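3-oxo-tetronate kinase (Cupriavidus necator, PDB 5DMH) catalyses the ATP-dependent phosphorylation of 3-oxo-tetronate to 3-oxo-tetronate 4-phosphate, a step in carbohydrate metabolism. Local coordinates at residues A206-I218 and D236-N248. Sequence-based numbering, arbitrary orientation.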
ATOM      1  N   ALA A 206       1.390   1.317 -28.144  1.00 19.62           N
ATOM      2  CA  ALA A 206       0.731   0.018 -28.261  1.00 17.25           C
ATOM      3  C   ALA A 206      -0.525  -0.010 -27.387  1.00 19.12           C
ATOM      4  O   ALA A 206      -1.589  -0.449 -27.826  1.00 20.44           O
ATOM      5  CB  ALA A 206       1.693  -1.113 -27.870  1.00 18.15           C
ATOM      6  N   VAL A 207      -0.392   0.454 -26.143  1.00 16.81           N
ATOM      7  CA  VAL A 207      -1.513   0.449 -25.217  1.00 14.61           C
ATOM      8  C   VAL A 207      -2.682   1.255 -25.776  1.00 20.65           C
ATOM      9  O   VAL A 207      -3.847   0.861 -25.651  1.00 18.44           O
ATOM     10  CB  VAL A 207      -1.095   0.979 -23.852  1.00 14.69           C
ATOM     11  CG1 VAL A 207      -2.270   0.905 -22.891  1.00 16.38           C
ATOM     12  CG2 VAL A 207       0.084   0.179 -23.320  1.00 19.04           C
ATOM     13  N   ALA A 208      -2.359   2.359 -26.450  1.00 17.64           N
ATOM     14  CA  ALA A 208      -3.383   3.236 -26.999  1.00 27.02           C
ATOM     15  C   ALA A 208      -4.247   2.528 -28.047  1.00 24.70           C
ATOM     16  O   ALA A 208      -5.375   2.941 -28.283  1.00 28.87           O
ATOM     17  CB  ALA A 208      -2.745   4.473 -27.597  1.00 20.03           C
ATOM     18  N   ARG A 209      -3.716   1.478 -28.663  1.00 21.50           N
ATOM     19  CA  ARG A 209      -4.407   0.753 -29.722  1.00 24.25           C
ATOM     20  C   ARG A 209      -5.428  -0.290 -29.227  1.00 24.16           C
ATOM     21  O   ARG A 209      -6.119  -0.881 -30.024  1.00 25.83           O
ATOM     22  CB  ARG A 209      -3.395   0.099 -30.645  1.00 22.78           C
ATOM     23  CG  ARG A 209      -2.626   1.088 -31.568  1.00 31.21           C
ATOM     24  CD  ARG A 209      -1.907   0.363 -32.700  1.00 36.48           C
ATOM     25  NE  ARG A 209      -0.979  -0.683 -32.274  1.00 54.36           N
ATOM     26  CZ  ARG A 209       0.320  -0.500 -32.034  1.00 59.81           C
ATOM     27  NH1 ARG A 209       0.873   0.704 -32.165  1.00 58.82           N
ATOM     28  NH2 ARG A 209       1.072  -1.525 -31.645  1.00 42.14           N
ATOM     29  N   GLY A 210      -5.535  -0.493 -27.916  1.00 24.82           N
ATOM     30  CA  GLY A 210      -6.532  -1.394 -27.365  1.00 21.76           C
ATOM     31  C   GLY A 210      -5.968  -2.739 -26.928  1.00 28.99           C
ATOM     32  O   GLY A 210      -4.779  -3.028 -27.113  1.00 18.48           O
ATOM     33  N   ALA A 211      -6.833  -3.579 -26.370  1.00 24.58           N
ATOM     34  CA  ALA A 211      -6.400  -4.812 -25.709  1.00 20.35           C
ATOM     35  C   ALA A 211      -5.716  -5.802 -26.660  1.00 24.30           C
ATOM     36  O   ALA A 211      -4.705  -6.380 -26.319  1.00 20.29           O
ATOM     37  CB  ALA A 211      -7.601  -5.481 -25.035  1.00 24.55           C
ATOM     38  N   HIS A 212      -6.287  -6.001 -27.845  1.00 22.77           N
ATOM     39  CA  HIS A 212      -5.749  -6.983 -28.772  1.00 24.95           C
ATOM     40  C   HIS A 212      -4.334  -6.567 -29.173  1.00 22.10           C
ATOM     41  O   HIS A 212      -3.410  -7.395 -29.161  1.00 23.29           O
ATOM     42  CB  HIS A 212      -6.657  -7.127 -29.992  1.00 28.39           C
ATOM     43  CG  HIS A 212      -6.185  -8.149 -30.976  1.00 45.71           C
ATOM     44  ND1 HIS A 212      -6.268  -9.504 -30.741  1.00 52.77           N
ATOM     45  CD2 HIS A 212      -5.622  -8.009 -32.199  1.00 53.99           C
ATOM     46  CE1 HIS A 212      -5.770 -10.158 -31.777  1.00 50.93           C
ATOM     47  NE2 HIS A 212      -5.375  -9.276 -32.675  1.00 51.48           N
ATOM     48  N   ALA A 213      -4.154  -5.283 -29.509  1.00 24.69           N
ATOM     49  CA  ALA A 213      -2.835  -4.787 -29.907  1.00 22.62           C
ATOM     50  C   ALA A 213      -1.842  -4.878 -28.756  1.00 22.28           C
ATOM     51  O   ALA A 213      -0.655  -5.155 -28.949  1.00 20.52           O
ATOM     52  CB  ALA A 213      -2.920  -3.359 -30.391  1.00 23.21           C
ATOM     53  N   THR A 214      -2.326  -4.640 -27.549  1.00 20.61           N
ATOM     54  CA  THR A 214      -1.454  -4.683 -26.391  1.00 16.07           C
ATOM     55  C   THR A 214      -0.974  -6.106 -26.132  1.00 20.21           C
ATOM     56  O   THR A 214       0.191  -6.327 -25.814  1.00 16.32           O
ATOM     57  CB  THR A 214      -2.159  -4.107 -25.170  1.00 15.58           C
ATOM     58  OG1 THR A 214      -2.506  -2.744 -25.442  1.00 20.40           O
ATOM     59  CG2 THR A 214      -1.261  -4.138 -23.929  1.00 16.00           C
ATOM     60  N   ALA A 215      -1.879  -7.066 -26.275  1.00 22.74           N
ATOM     61  CA  ALA A 215      -1.564  -8.472 -26.050  1.00 18.84           C
ATOM     62  C   ALA A 215      -0.554  -8.942 -27.108  1.00 18.41           C
ATOM     63  O   ALA A 215       0.354  -9.729 -26.819  1.00 18.55           O
ATOM     64  CB  ALA A 215      -2.853  -9.317 -26.103  1.00 22.07           C
ATOM     65  N   GLU A 216      -0.706  -8.432 -28.329  1.00 18.57           N
ATOM     66  CA  GLU A 216       0.226  -8.749 -29.398  1.00 22.01           C
ATOM     67  C   GLU A 216       1.622  -8.205 -29.073  1.00 20.71           C
ATOM     68  O   GLU A 216       2.616  -8.886 -29.313  1.00 21.21           O
ATOM     69  CB  GLU A 216      -0.245  -8.194 -30.745  1.00 21.89           C
ATOM     70  CG  GLU A 216      -1.430  -8.951 -31.342  1.00 28.68           C
ATOM     71  CD  GLU A 216      -1.936  -8.305 -32.620  1.00 42.36           C
ATOM     72  OE1 GLU A 216      -2.030  -7.049 -32.685  1.00 51.02           O
ATOM     73  OE2 GLU A 216      -2.243  -9.059 -33.557  1.00 40.55           O
ATOM     74  N   ARG A 217       1.680  -6.992 -28.519  1.00 20.35           N
ATOM     75  CA  ARG A 217       2.959  -6.369 -28.190  1.00 18.31           C
ATOM     76  C   ARG A 217       3.635  -7.118 -27.046  1.00 17.66           C
ATOM     77  O   ARG A 217       4.863  -7.300 -27.032  1.00 18.94           O
ATOM     78  CB  ARG A 217       2.778  -4.887 -27.847  1.00 16.75           C
ATOM     79  CG  ARG A 217       4.073  -4.195 -27.539  1.00 18.73           C
ATOM     80  CD  ARG A 217       5.030  -4.251 -28.710  1.00 21.49           C
ATOM     81  NE  ARG A 217       6.300  -3.624 -28.379  1.00 23.00           N
ATOM     82  CZ  ARG A 217       7.454  -3.934 -28.963  1.00 19.12           C
ATOM     83  NH1 ARG A 217       7.491  -4.838 -29.932  1.00 24.27           N
ATOM     84  NH2 ARG A 217       8.572  -3.326 -28.584  1.00 24.54           N
ATOM     85  N   ILE A 218       2.831  -7.609 -26.104  1.00 16.62           N
ATOM     86  CA  ILE A 218       3.351  -8.449 -25.031  1.00 20.68           C
ATOM     87  C   ILE A 218       3.959  -9.727 -25.586  1.00 17.80           C
ATOM     88  O   ILE A 218       5.036 -10.164 -25.141  1.00 18.43           O
ATOM     89  CB  ILE A 218       2.247  -8.760 -23.964  1.00 15.68           C
ATOM     90  CG1 ILE A 218       2.027  -7.522 -23.106  1.00 14.98           C
ATOM     91  CG2 ILE A 218       2.604  -9.980 -23.109  1.00 20.36           C
ATOM     92  CD1 ILE A 218       0.797  -7.584 -22.280  1.00 19.83           C
ATOM     93  N   ASP A 236      -7.106   6.054 -17.121  1.00 18.36           N
ATOM     94  CA  ASP A 236      -7.791   4.866 -16.625  1.00 14.82           C
ATOM     95  C   ASP A 236      -8.129   3.940 -17.799  1.00 19.10           C
ATOM     96  O   ASP A 236      -8.095   2.715 -17.661  1.00 19.40           O
ATOM     97  CB  ASP A 236      -9.056   5.205 -15.843  1.00 16.25           C
ATOM     98  CG  ASP A 236      -8.774   5.710 -14.432  1.00 23.44           C
ATOM     99  OD1 ASP A 236      -7.634   5.616 -13.939  1.00 21.21           O
ATOM    100  OD2 ASP A 236      -9.724   6.220 -13.819  1.00 23.92           O
ATOM    101  N   ALA A 237      -8.445   4.516 -18.954  1.00 18.84           N
ATOM    102  CA  ALA A 237      -8.709   3.689 -20.123  1.00 16.84           C
ATOM    103  C   ALA A 237      -7.514   2.771 -20.436  1.00 18.56           C
ATOM    104  O   ALA A 237      -7.700   1.603 -20.763  1.00 19.31           O
ATOM    105  CB  ALA A 237      -9.075   4.534 -21.334  1.00 18.04           C
ATOM    106  N   ASP A 238      -6.289   3.297 -20.330  1.00 19.74           N
ATOM    107  CA  ASP A 238      -5.113   2.481 -20.567  1.00 16.38           C
ATOM    108  C   ASP A 238      -5.031   1.371 -19.529  1.00 17.70           C
ATOM    109  O   ASP A 238      -4.670   0.257 -19.859  1.00 17.21           O
ATOM    110  CB  ASP A 238      -3.815   3.312 -20.547  1.00 13.52           C
ATOM    111  CG  ASP A 238      -3.590   4.094 -21.808  1.00 18.30           C
ATOM    112  OD1 ASP A 238      -4.350   3.931 -22.815  1.00 21.39           O
ATOM    113  OD2 ASP A 238      -2.618   4.877 -21.814  1.00 18.04           O
ATOM    114  N   LEU A 239      -5.407   1.656 -18.280  1.00 17.74           N
ATOM    115  CA  LEU A 239      -5.351   0.640 -17.233  1.00 16.78           C
ATOM    116  C   LEU A 239      -6.322  -0.517 -17.519  1.00 18.90           C
ATOM    117  O   LEU A 239      -5.990  -1.701 -17.312  1.00 17.84           O
ATOM    118  CB  LEU A 239      -5.602   1.277 -15.864  1.00 15.24           C
ATOM    119  CG  LEU A 239      -4.441   2.121 -15.304  1.00 14.18           C
ATOM    120  CD1 LEU A 239      -4.887   2.834 -14.058  1.00 18.48           C
ATOM    121  CD2 LEU A 239      -3.208   1.274 -15.033  1.00 18.45           C
ATOM    122  N   PHE A 240      -7.517  -0.197 -18.021  1.00 19.71           N
ATOM    123  CA  PHE A 240      -8.469  -1.235 -18.353  1.00 21.72           C
ATOM    124  C   PHE A 240      -7.960  -2.040 -19.552  1.00 17.23           C
ATOM    125  O   PHE A 240      -8.125  -3.264 -19.593  1.00 18.32           O
ATOM    126  CB  PHE A 240      -9.862  -0.679 -18.641  1.00 24.56           C
ATOM    127  CG  PHE A 240     -10.638  -0.323 -17.393  1.00 23.04           C
ATOM    128  CD1 PHE A 240     -11.334  -1.298 -16.697  1.00 27.09           C
ATOM    129  CD2 PHE A 240     -10.677   0.979 -16.936  1.00 25.83           C
ATOM    130  CE1 PHE A 240     -12.059  -0.978 -15.555  1.00 28.11           C
ATOM    131  CE2 PHE A 240     -11.401   1.304 -15.796  1.00 30.45           C
ATOM    132  CZ  PHE A 240     -12.087   0.321 -15.113  1.00 31.31           C
ATOM    133  N   THR A 241      -7.347  -1.354 -20.506  1.00 18.73           N
ATOM    134  CA  THR A 241      -6.745  -2.038 -21.663  1.00 18.00           C
ATOM    135  C   THR A 241      -5.660  -3.044 -21.226  1.00 20.64           C
ATOM    136  O   THR A 241      -5.609  -4.175 -21.709  1.00 19.25           O
ATOM    137  CB  THR A 241      -6.141  -1.015 -22.640  1.00 18.85           C
ATOM    138  OG1 THR A 241      -7.199  -0.231 -23.192  1.00 18.33           O
ATOM    139  CG2 THR A 241      -5.346  -1.710 -23.763  1.00 20.04           C
ATOM    140  N   LEU A 242      -4.792  -2.615 -20.320  1.00 19.52           N
ATOM    141  CA  LEU A 242      -3.723  -3.468 -19.822  1.00 17.43           C
ATOM    142  C   LEU A 242      -4.295  -4.688 -19.077  1.00 18.60           C
ATOM    143  O   LEU A 242      -3.869  -5.820 -19.300  1.00 19.92           O
ATOM    144  CB  LEU A 242      -2.778  -2.647 -18.929  1.00 17.15           C
ATOM    145  CG  LEU A 242      -1.823  -1.671 -19.646  1.00 19.55           C
ATOM    146  CD1 LEU A 242      -1.270  -0.642 -18.664  1.00 17.66           C
ATOM    147  CD2 LEU A 242      -0.697  -2.432 -20.316  1.00 18.65           C
ATOM    148  N   GLY A 243      -5.266  -4.452 -18.198  1.00 19.48           N
ATOM    149  CA  GLY A 243      -5.928  -5.529 -17.479  1.00 19.41           C
ATOM    150  C   GLY A 243      -6.497  -6.604 -18.404  1.00 18.14           C
ATOM    151  O   GLY A 243      -6.267  -7.803 -18.231  1.00 19.98           O
ATOM    152  N   GLU A 244      -7.238  -6.167 -19.416  1.00 20.37           N
ATOM    153  CA  GLU A 244      -7.776  -7.088 -20.401  1.00 23.54           C
ATOM    154  C   GLU A 244      -6.655  -7.796 -21.176  1.00 19.39           C
ATOM    155  O   GLU A 244      -6.725  -8.994 -21.369  1.00 20.55           O
ATOM    156  CB  GLU A 244      -8.732  -6.368 -21.355  1.00 25.42           C
ATOM    157  CG  GLU A 244      -9.406  -7.317 -22.326  1.00 26.87           C
ATOM    158  CD  GLU A 244     -10.355  -6.642 -23.302  1.00 32.84           C
ATOM    159  OE1 GLU A 244     -10.710  -5.458 -23.126  1.00 30.44           O
ATOM    160  OE2 GLU A 244     -10.735  -7.317 -24.268  1.00 33.51           O
ATOM    161  N   ALA A 245      -5.628  -7.068 -21.613  1.00 19.67           N
ATOM    162  CA  ALA A 245      -4.525  -7.685 -22.361  1.00 22.24           C
ATOM    163  C   ALA A 245      -3.779  -8.737 -21.546  1.00 26.18           C
ATOM    164  O   ALA A 245      -3.239  -9.712 -22.101  1.00 18.40           O
ATOM    165  CB  ALA A 245      -3.572  -6.648 -22.842  1.00 19.56           C
ATOM    166  N   CYS A 246      -3.769  -8.549 -20.229  1.00 18.04           N
ATOM    167  CA  CYS A 246      -3.080  -9.454 -19.315  1.00 20.70           C
ATOM    168  C   CYS A 246      -3.979 -10.524 -18.683  1.00 19.77           C
ATOM    169  O   CYS A 246      -3.583 -11.144 -17.712  1.00 18.41           O
ATOM    170  CB  CYS A 246      -2.390  -8.651 -18.204  1.00 20.98           C
ATOM    171  SG  CYS A 246      -1.054  -7.570 -18.779  1.00 21.15           S
ATOM    172  N   ALA A 247      -5.153 -10.767 -19.256  1.00 20.39           N
ATOM    173  CA  ALA A 247      -6.076 -11.757 -18.716  1.00 25.27           C
ATOM    174  C   ALA A 247      -5.404 -13.120 -18.588  1.00 26.06           C
ATOM    175  O   ALA A 247      -5.766 -13.908 -17.718  1.00 26.95           O
ATOM    176  CB  ALA A 247      -7.302 -11.868 -19.612  1.00 26.91           C
ATOM    177  N   ASN A 248      -4.440 -13.385 -19.471  1.00 21.38           N
ATOM    178  CA  ASN A 248      -3.778 -14.691 -19.563  1.00 30.88           C
ATOM    179  C   ASN A 248      -2.455 -14.807 -18.798  1.00 27.23           C
ATOM    180  O   ASN A 248      -1.787 -15.835 -18.882  1.00 28.15           O
ATOM    181  CB  ASN A 248      -3.482 -15.009 -21.043  1.00 29.83           C
ATOM    182  CG  ASN A 248      -2.339 -14.151 -21.630  1.00 39.32           C
ATOM    183  OD1 ASN A 248      -2.129 -12.998 -21.231  1.00 39.65           O
ATOM    184  ND2 ASN A 248      -1.606 -14.718 -22.586  1.00 44.41           N
TER
HETATM  185  O   HOH W   1      -5.945   2.041 -24.017  1.00 23.70           O
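Thr241 lays its methyl over the turn that joins helices 204-207 and 211-223, with CG2 3.4 Å from Gly210 C and 3.5 Å from Thr214 OG1. Its OG1 stands beside the backbone N (chi1 -66°), which puts CG2 anti to that N; the methyl packs on the turn while OG1 donates to a bridging water, 2.7 Å from that water's O. The same water donates to Val207 O and Asp238 OD1, so it ties the turn to helix 236-245 where the helices do not bond directly. Val207 CG1 lies against the carboxylate of Asp238, 3.6 Å from CG, and its CG2 reaches Leu242 CD2; a branched aliphatic residue can thus serve two neighbours a helical turn apart. The other oxygen of Asp238, OD2, accepts from Val234 N. At the phi of Gly210, 103°, a CB would collide with the carbonyl O of Arg209, so the position calls for glycine; its O takes both Thr214 N and Thr214 OG1, the latter from above the carbonyl plane. With OG1 held there, Thr214 CG2 meets Ala245 CB at 3.6 Å. Small residues let the backbones close in here: the CA atoms of Ala211 and Ala245 are 4.8 Å apart, and the axes of segments 211-218 and 236-245 come within 8.3 Å and cross at -58°. The extended Glu244 runs its carboxylate past Ala211 CB to a salt bridge with Arg268. At the far end Ile218 CD1 meets Cys246 SG. Within the sugar-binding N-terminal domain, both helices rest on strand 199-202 through Thr214, Ile218 and Leu242, while Leu242 and Cys246 also reach strand 144-147.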